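Local coordinates for protein putative adhesin (Komagataella phaffii, PDB 5FX8) that is a putative cell-wall adhesin that may take part in cell-cell interaction by binding other proteins, seen here as its N-terminal part, at residues C[1-13]-C[23-37]. Residues are numbered along the deposited sequence; the frame is centred on the assembly and turned at random.
Sequences AFPISDITVVSER and DWFVVSFVFSTAGSD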
ATOM      1  N   ALA C   1      62.769  47.038  33.002  1.00 42.01           N
ATOM      2  CA  ALA C   1      61.450  47.071  32.389  1.00 43.57           C
ATOM      3  C   ALA C   1      60.578  48.021  33.167  1.00 40.18           C
ATOM      4  O   ALA C   1      59.576  48.492  32.646  1.00 43.93           O
ATOM      5  CB  ALA C   1      60.815  45.672  32.341  1.00 44.04           C
ATOM      6  N   PHE C   2      60.953  48.287  34.415  1.00 39.01           N
ATOM      7  CA  PHE C   2      60.237  49.247  35.250  1.00 40.16           C
ATOM      8  C   PHE C   2      60.021  50.544  34.483  1.00 40.27           C
ATOM      9  O   PHE C   2      60.923  51.033  33.813  1.00 42.31           O
ATOM     10  CB  PHE C   2      61.004  49.511  36.541  1.00 41.59           C
ATOM     11  CG  PHE C   2      60.348  50.493  37.452  1.00 43.28           C
ATOM     12  CD1 PHE C   2      60.534  51.854  37.289  1.00 47.31           C
ATOM     13  CD2 PHE C   2      59.561  50.060  38.484  1.00 45.07           C
ATOM     14  CE1 PHE C   2      59.922  52.744  38.121  1.00 51.23           C
ATOM     15  CE2 PHE C   2      58.961  50.949  39.330  1.00 46.30           C
ATOM     16  CZ  PHE C   2      59.143  52.287  39.150  1.00 49.46           C
ATOM     17  N   PRO C   3      58.825  51.114  34.584  1.00 37.22           N
ATOM     18  CA  PRO C   3      57.707  50.688  35.419  1.00 37.99           C
ATOM     19  C   PRO C   3      56.735  49.673  34.783  1.00 36.24           C
ATOM     20  O   PRO C   3      55.584  49.597  35.195  1.00 33.20           O
ATOM     21  CB  PRO C   3      56.997  52.003  35.685  1.00 41.51           C
ATOM     22  CG  PRO C   3      57.214  52.767  34.431  1.00 38.76           C
ATOM     23  CD  PRO C   3      58.579  52.425  33.967  1.00 39.30           C
ATOM     24  N   ILE C   4      57.168  48.886  33.806  1.00 34.15           N
ATOM     25  CA  ILE C   4      56.298  47.822  33.321  1.00 33.34           C
ATOM     26  C   ILE C   4      56.283  46.707  34.351  1.00 32.53           C
ATOM     27  O   ILE C   4      57.335  46.153  34.682  1.00 42.85           O
ATOM     28  CB  ILE C   4      56.770  47.300  31.964  1.00 36.23           C
ATOM     29  CG1 ILE C   4      56.573  48.359  30.894  1.00 30.56           C
ATOM     30  CG2 ILE C   4      56.046  46.016  31.624  1.00 31.59           C
ATOM     31  CD1 ILE C   4      56.994  47.903  29.563  1.00 29.05           C
ATOM     32  N   SER C   5      55.097  46.374  34.864  1.00 29.78           N
ATOM     33  CA  SER C   5      54.957  45.303  35.848  1.00 29.73           C
ATOM     34  C   SER C   5      54.484  43.987  35.256  1.00 33.31           C
ATOM     35  O   SER C   5      54.642  42.941  35.897  1.00 30.00           O
ATOM     36  CB  SER C   5      53.980  45.708  36.958  1.00 29.80           C
ATOM     37  OG  SER C   5      52.740  46.146  36.439  1.00 29.86           O
ATOM     38  N   ASP C   6      53.899  44.019  34.064  1.00 33.89           N
ATOM     39  CA  ASP C   6      53.299  42.840  33.475  1.00 27.04           C
ATOM     40  C   ASP C   6      52.957  43.131  32.027  1.00 26.39           C
ATOM     41  O   ASP C   6      52.739  44.287  31.656  1.00 23.16           O
ATOM     42  CB  ASP C   6      52.045  42.424  34.227  1.00 28.06           C
ATOM     43  CG  ASP C   6      51.747  40.999  34.027  1.00 29.34           C
ATOM     44  OD1 ASP C   6      52.629  40.324  33.450  1.00 36.18           O
ATOM     45  OD2 ASP C   6      50.672  40.554  34.457  1.00 29.36           O
ATOM     46  N   ILE C   7      52.933  42.069  31.222  1.00 23.71           N
ATOM     47  CA  ILE C   7      52.472  42.097  29.838  1.00 24.25           C
ATOM     48  C   ILE C   7      51.552  40.890  29.638  1.00 27.30           C
ATOM     49  O   ILE C   7      51.991  39.740  29.756  1.00 30.02           O
ATOM     50  CB  ILE C   7      53.637  42.079  28.830  1.00 24.73           C
ATOM     51  CG1 ILE C   7      54.568  43.270  29.039  1.00 26.96           C
ATOM     52  CG2 ILE C   7      53.129  42.148  27.421  1.00 20.05           C
ATOM     53  CD1 ILE C   7      55.805  43.254  28.154  1.00 24.55           C
ATOM     54  N   THR C   8      50.274  41.144  29.362  1.00 22.36           N
ATOM     55  CA  THR C   8      49.289  40.082  29.261  1.00 22.68           C
ATOM     56  C   THR C   8      48.737  40.002  27.848  1.00 23.21           C
ATOM     57  O   THR C   8      48.745  40.981  27.103  1.00 25.62           O
ATOM     58  CB  THR C   8      48.147  40.288  30.255  1.00 22.57           C
ATOM     59  OG1 THR C   8      47.428  41.484  29.937  1.00 21.69           O
ATOM     60  CG2 THR C   8      48.708  40.401  31.642  1.00 23.51           C
ATOM     61  N   VAL C   9      48.283  38.813  27.476  1.00 22.34           N
ATOM     62  CA  VAL C   9      47.678  38.572  26.179  1.00 22.09           C
ATOM     63  C   VAL C   9      46.432  37.735  26.387  1.00 23.27           C
ATOM     64  O   VAL C   9      46.494  36.662  26.993  1.00 32.29           O
ATOM     65  CB  VAL C   9      48.629  37.861  25.220  1.00 22.79           C
ATOM     66  CG1 VAL C   9      47.931  37.688  23.916  1.00 25.27           C
ATOM     67  CG2 VAL C   9      49.881  38.655  25.046  1.00 23.61           C
ATOM     68  N   VAL C  10      45.304  38.225  25.908  1.00 24.53           N
ATOM     69  CA  VAL C  10      44.056  37.483  25.934  1.00 24.37           C
ATOM     70  C   VAL C  10      43.374  37.689  24.594  1.00 25.00           C
ATOM     71  O   VAL C  10      43.801  38.502  23.772  1.00 27.23           O
ATOM     72  CB  VAL C  10      43.117  37.912  27.074  1.00 25.63           C
ATOM     73  CG1 VAL C  10      43.824  37.824  28.390  1.00 26.22           C
ATOM     74  CG2 VAL C  10      42.617  39.302  26.844  1.00 24.96           C
ATOM     75  N   SER C  11      42.307  36.934  24.386  1.00 25.18           N
ATOM     76  CA  SER C  11      41.506  37.035  23.180  1.00 25.21           C
ATOM     77  C   SER C  11      40.458  38.114  23.381  1.00 24.05           C
ATOM     78  O   SER C  11      39.778  38.131  24.406  1.00 25.23           O
ATOM     79  CB  SER C  11      40.835  35.699  22.872  1.00 26.46           C
ATOM     80  OG  SER C  11      39.845  35.842  21.877  1.00 26.56           O
ATOM     81  N   GLU C  12      40.338  39.018  22.409  1.00 23.18           N
ATOM     82  CA  GLU C  12      39.274  40.012  22.485  1.00 24.47           C
ATOM     83  C   GLU C  12      37.904  39.344  22.445  1.00 25.09           C
ATOM     84  O   GLU C  12      36.953  39.832  23.066  1.00 30.63           O
ATOM     85  CB  GLU C  12      39.433  41.039  21.362  1.00 20.12           C
ATOM     86  CG  GLU C  12      38.386  42.131  21.338  1.00 22.18           C
ATOM     87  CD  GLU C  12      38.794  43.397  20.552  1.00 24.91           C
ATOM     88  OE1 GLU C  12      39.229  43.318  19.384  1.00 18.51           O
ATOM     89  OE2 GLU C  12      38.676  44.492  21.128  1.00 26.06           O
ATOM     90  N   ARG C  13      37.805  38.201  21.766  1.00 25.44           N
ATOM     91  CA  ARG C  13      36.541  37.482  21.655  1.00 26.31           C
ATOM     92  C   ARG C  13      36.115  36.890  22.992  1.00 25.72           C
ATOM     93  O   ARG C  13      35.004  37.139  23.464  1.00 28.10           O
ATOM     94  CB  ARG C  13      36.682  36.394  20.595  1.00 27.37           C
ATOM     95  CG  ARG C  13      35.481  35.538  20.389  1.00 27.07           C
ATOM     96  CD  ARG C  13      35.729  34.545  19.271  1.00 26.43           C
ATOM     97  NE  ARG C  13      36.772  33.570  19.583  1.00 25.85           N
ATOM     98  CZ  ARG C  13      36.583  32.459  20.296  1.00 28.43           C
ATOM     99  NH1 ARG C  13      35.392  32.178  20.803  1.00 25.13           N
ATOM    100  NH2 ARG C  13      37.599  31.634  20.529  1.00 32.59           N
ATOM    101  N   ASP C  23      41.503  35.392  15.975  1.00 20.50           N
ATOM    102  CA  ASP C  23      41.066  36.364  16.953  1.00 21.60           C
ATOM    103  C   ASP C  23      41.955  37.601  16.981  1.00 21.65           C
ATOM    104  O   ASP C  23      43.125  37.572  16.589  1.00 23.52           O
ATOM    105  CB  ASP C  23      41.039  35.729  18.329  1.00 20.52           C
ATOM    106  CG  ASP C  23      39.883  34.802  18.499  1.00 26.44           C
ATOM    107  OD1 ASP C  23      38.986  34.811  17.623  1.00 27.20           O
ATOM    108  OD2 ASP C  23      39.855  34.093  19.520  1.00 29.05           O
ATOM    109  N   TRP C  24      41.363  38.702  17.437  1.00 20.92           N
ATOM    110  CA  TRP C  24      42.118  39.844  17.923  1.00 19.28           C
ATOM    111  C   TRP C  24      42.630  39.524  19.320  1.00 21.30           C
ATOM    112  O   TRP C  24      41.853  39.132  20.196  1.00 18.67           O
ATOM    113  CB  TRP C  24      41.256  41.104  17.985  1.00 16.97           C
ATOM    114  CG  TRP C  24      40.824  41.683  16.695  1.00 18.92           C
ATOM    115  CD1 TRP C  24      39.596  41.576  16.123  1.00 19.74           C
ATOM    116  CD2 TRP C  24      41.598  42.515  15.824  1.00 20.66           C
ATOM    117  NE1 TRP C  24      39.560  42.259  14.934  1.00 18.47           N
ATOM    118  CE2 TRP C  24      40.777  42.851  14.732  1.00 20.11           C
ATOM    119  CE3 TRP C  24      42.910  42.987  15.847  1.00 19.56           C
ATOM    120  CZ2 TRP C  24      41.228  43.636  13.684  1.00 19.01           C
ATOM    121  CZ3 TRP C  24      43.356  43.760  14.806  1.00 16.34           C
ATOM    122  CH2 TRP C  24      42.524  44.078  13.743  1.00 18.34           C
ATOM    123  N   PHE C  25      43.938  39.699  19.519  1.00 21.40           N
ATOM    124  CA  PHE C  25      44.605  39.493  20.795  1.00 19.54           C
ATOM    125  C   PHE C  25      44.897  40.836  21.442  1.00 21.46           C
ATOM    126  O   PHE C  25      45.667  41.634  20.903  1.00 23.10           O
ATOM    127  CB  PHE C  25      45.900  38.724  20.604  1.00 21.17           C
ATOM    128  CG  PHE C  25      45.699  37.324  20.152  1.00 27.44           C
ATOM    129  CD1 PHE C  25      45.484  37.036  18.817  1.00 22.42           C
ATOM    130  CD2 PHE C  25      45.725  36.283  21.067  1.00 24.10           C
ATOM    131  CE1 PHE C  25      45.299  35.732  18.411  1.00 24.33           C
ATOM    132  CE2 PHE C  25      45.543  34.978  20.652  1.00 24.90           C
ATOM    133  CZ  PHE C  25      45.332  34.703  19.324  1.00 21.70           C
ATOM    134  N   VAL C  26      44.284  41.075  22.595  1.00 21.81           N
ATOM    135  CA  VAL C  26      44.528  42.267  23.395  1.00 18.16           C
ATOM    136  C   VAL C  26      45.887  42.110  24.067  1.00 21.61           C
ATOM    137  O   VAL C  26      46.027  41.324  25.006  1.00 25.89           O
ATOM    138  CB  VAL C  26      43.417  42.442  24.431  1.00 18.55           C
ATOM    139  CG1 VAL C  26      43.623  43.673  25.257  1.00 20.27           C
ATOM    140  CG2 VAL C  26      42.112  42.494  23.733  1.00 19.46           C
ATOM    141  N   VAL C  27      46.893  42.833  23.590  1.00 19.95           N
ATOM    142  CA  VAL C  27      48.224  42.820  24.194  1.00 19.67           C
ATOM    143  C   VAL C  27      48.336  44.023  25.124  1.00 18.40           C
ATOM    144  O   VAL C  27      48.457  45.152  24.654  1.00 18.01           O
ATOM    145  CB  VAL C  27      49.327  42.855  23.134  1.00 18.11           C
ATOM    146  CG1 VAL C  27      50.662  42.852  23.796  1.00 20.85           C
ATOM    147  CG2 VAL C  27      49.219  41.679  22.245  1.00 19.61           C
ATOM    148  N   SER C  28      48.339  43.790  26.436  1.00 19.92           N
ATOM    149  CA  SER C  28      48.239  44.839  27.450  1.00 18.80           C
ATOM    150  C   SER C  28      49.563  45.067  28.170  1.00 21.14           C
ATOM    151  O   SER C  28      50.160  44.132  28.702  1.00 19.95           O
ATOM    152  CB  SER C  28      47.172  44.488  28.477  1.00 18.45           C
ATOM    153  OG  SER C  28      45.912  44.412  27.860  1.00 21.80           O
ATOM    154  N   PHE C  29      49.991  46.319  28.232  1.00 25.97           N
ATOM    155  CA  PHE C  29      51.230  46.695  28.910  1.00 21.34           C
ATOM    156  C   PHE C  29      50.849  47.405  30.198  1.00 19.90           C
ATOM    157  O   PHE C  29      50.387  48.541  30.168  1.00 25.93           O
ATOM    158  CB  PHE C  29      52.102  47.573  28.011  1.00 19.23           C
ATOM    159  CG  PHE C  29      52.559  46.884  26.767  1.00 20.17           C
ATOM    160  CD1 PHE C  29      51.786  46.913  25.618  1.00 19.89           C
ATOM    161  CD2 PHE C  29      53.738  46.171  26.753  1.00 21.34           C
ATOM    162  CE1 PHE C  29      52.184  46.267  24.475  1.00 17.02           C
ATOM    163  CE2 PHE C  29      54.155  45.534  25.613  1.00 20.39           C
ATOM    164  CZ  PHE C  29      53.369  45.583  24.468  1.00 21.57           C
ATOM    165  N   VAL C  30      51.003  46.728  31.308  1.00 22.21           N
ATOM    166  CA  VAL C  30      50.606  47.254  32.602  1.00 23.75           C
ATOM    167  C   VAL C  30      51.747  48.088  33.159  1.00 26.21           C
ATOM    168  O   VAL C  30      52.901  47.653  33.149  1.00 27.66           O
ATOM    169  CB  VAL C  30      50.233  46.112  33.559  1.00 24.60           C
ATOM    170  CG1 VAL C  30      49.822  46.639  34.930  1.00 24.73           C
ATOM    171  CG2 VAL C  30      49.127  45.312  32.960  1.00 22.63           C
ATOM    172  N   PHE C  31      51.420  49.284  33.642  1.00 27.78           N
ATOM    173  CA  PHE C  31      52.376  50.210  34.232  1.00 27.26           C
ATOM    174  C   PHE C  31      51.994  50.454  35.679  1.00 30.69           C
ATOM    175  O   PHE C  31      50.851  50.806  35.968  1.00 30.84           O
ATOM    176  CB  PHE C  31      52.412  51.533  33.480  1.00 25.94           C
ATOM    177  CG  PHE C  31      52.977  51.439  32.093  1.00 26.11           C
ATOM    178  CD1 PHE C  31      52.192  51.048  31.035  1.00 22.91           C
ATOM    179  CD2 PHE C  31      54.284  51.780  31.846  1.00 27.50           C
ATOM    180  CE1 PHE C  31      52.695  50.983  29.783  1.00 21.42           C
ATOM    181  CE2 PHE C  31      54.788  51.718  30.591  1.00 24.27           C
ATOM    182  CZ  PHE C  31      53.985  51.312  29.555  1.00 24.51           C
ATOM    183  N   SER C  32      52.950  50.268  36.581  1.00 34.48           N
ATOM    184  CA  SER C  32      52.713  50.459  38.002  1.00 37.59           C
ATOM    185  C   SER C  32      54.000  50.895  38.680  1.00 40.15           C
ATOM    186  O   SER C  32      55.096  50.724  38.153  1.00 39.78           O
ATOM    187  CB  SER C  32      52.182  49.189  38.667  1.00 40.43           C
ATOM    188  OG  SER C  32      52.042  49.369  40.062  1.00 40.34           O
ATOM    189  N   THR C  33      53.846  51.491  39.855  1.00 45.54           N
ATOM    190  CA  THR C  33      54.967  51.826  40.715  1.00 45.24           C
ATOM    191  C   THR C  33      54.572  51.452  42.135  1.00 48.88           C
ATOM    192  O   THR C  33      53.548  51.913  42.639  1.00 54.43           O
ATOM    193  CB  THR C  33      55.327  53.310  40.594  1.00 45.83           C
ATOM    194  OG1 THR C  33      54.146  54.101  40.707  1.00 47.69           O
ATOM    195  CG2 THR C  33      55.896  53.592  39.261  1.00 44.85           C
ATOM    196  N   ALA C  34      55.341  50.560  42.751  1.00 54.09           N
ATOM    197  CA  ALA C  34      55.179  50.241  44.163  1.00 55.14           C
ATOM    198  C   ALA C  34      56.502  50.091  44.902  1.00 58.50           C
ATOM    199  O   ALA C  34      56.488  49.946  46.125  1.00 61.13           O
ATOM    200  CB  ALA C  34      54.350  48.965  44.341  1.00 53.45           C
ATOM    201  N   GLY C  35      57.638  50.103  44.217  1.00 59.49           N
ATOM    202  CA  GLY C  35      58.891  50.377  44.880  1.00 64.48           C
ATOM    203  C   GLY C  35      59.048  51.880  44.931  1.00 67.13           C
ATOM    204  O   GLY C  35      58.061  52.597  45.116  1.00 67.95           O
ATOM    205  N   SER C  36      60.263  52.382  44.743  1.00 68.99           N
ATOM    206  CA  SER C  36      60.440  53.825  44.665  1.00 76.64           C
ATOM    207  C   SER C  36      61.531  54.177  43.671  1.00 75.25           C
ATOM    208  O   SER C  36      62.338  55.082  43.906  1.00 74.98           O
ATOM    209  CB  SER C  36      60.737  54.440  46.036  1.00 78.40           C
ATOM    210  OG  SER C  36      59.547  54.749  46.726  1.00 75.56           O
ATOM    211  N   ASP C  37      61.566  53.475  42.541  1.00 76.24           N
ATOM    212  CA  ASP C  37      62.359  53.960  41.426  1.00 78.00           C
ATOM    213  C   ASP C  37      61.847  55.332  40.998  1.00 77.78           C
ATOM    214  O   ASP C  37      60.716  55.721  41.284  1.00 77.01           O
ATOM    215  CB  ASP C  37      62.296  53.003  40.236  1.00 75.33           C
ATOM    216  CG  ASP C  37      63.091  51.730  40.439  1.00 64.86           C
ATOM    217  OD1 ASP C  37      62.920  51.053  41.477  1.00 64.43           O
ATOM    218  OD2 ASP C  37      63.877  51.401  39.526  1.00 62.74           O
TER
HETATM  219  O   HOH W   1      45.664  41.508  27.880  1.00 21.31           O
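T8 and S28 face each other as an antiparallel hydrogen-bonded pair. S28 N gives a nearly straight bond to T8 O at 2.9 Å. T8 N returns the bond to S28 O. V26 N bonds to V10 O; the return bond from V10 N is weak. E12 N to W24 O, at 2.7 Å and 171°, continues the pairing past V10. S32 N to P3 O, at 3.1 Å, closes the other end.

I7, V9, F25, V27, F29 and F31 turn their side chains to the buried face. I7 CG1 and CD1 lie obliquely by the F29 ring, CG1 at 3.8 Å from CD2. I4 CG1 meets F31 CE2 at 3.8 Å, the two side chains alongside each other. V9 CG1, anti to N (chi1 -179°), reaches F25 CD2 at 3.9 Å. Strands 4-11 and 25-31 belong to the first cohesin-like domain. Strand 101-114 pairs with the other edge of 25-31. V48 and F92 pack on this hydrophobic face.

T8, V10, V26 and S28 lie on the other face. There water 1 is bonded to T8 OG1, S28 OG and V26 O.

Polar and charged groups gather round D23, at the S11 end of the pair. D23 OD2 accepts from S11 OG at 2.9 Å, well above the carboxylate plane. R13 NE reaches the same oxygen at 3.1 Å in a salt bridge, on its syn side and from the same face. The bend at chi3 (65°) turns the guanidinium toward D23. Y20 N also bonds to D23 OD2. E12 OE1 lies near W24 CB and forms a salt bridge with R308.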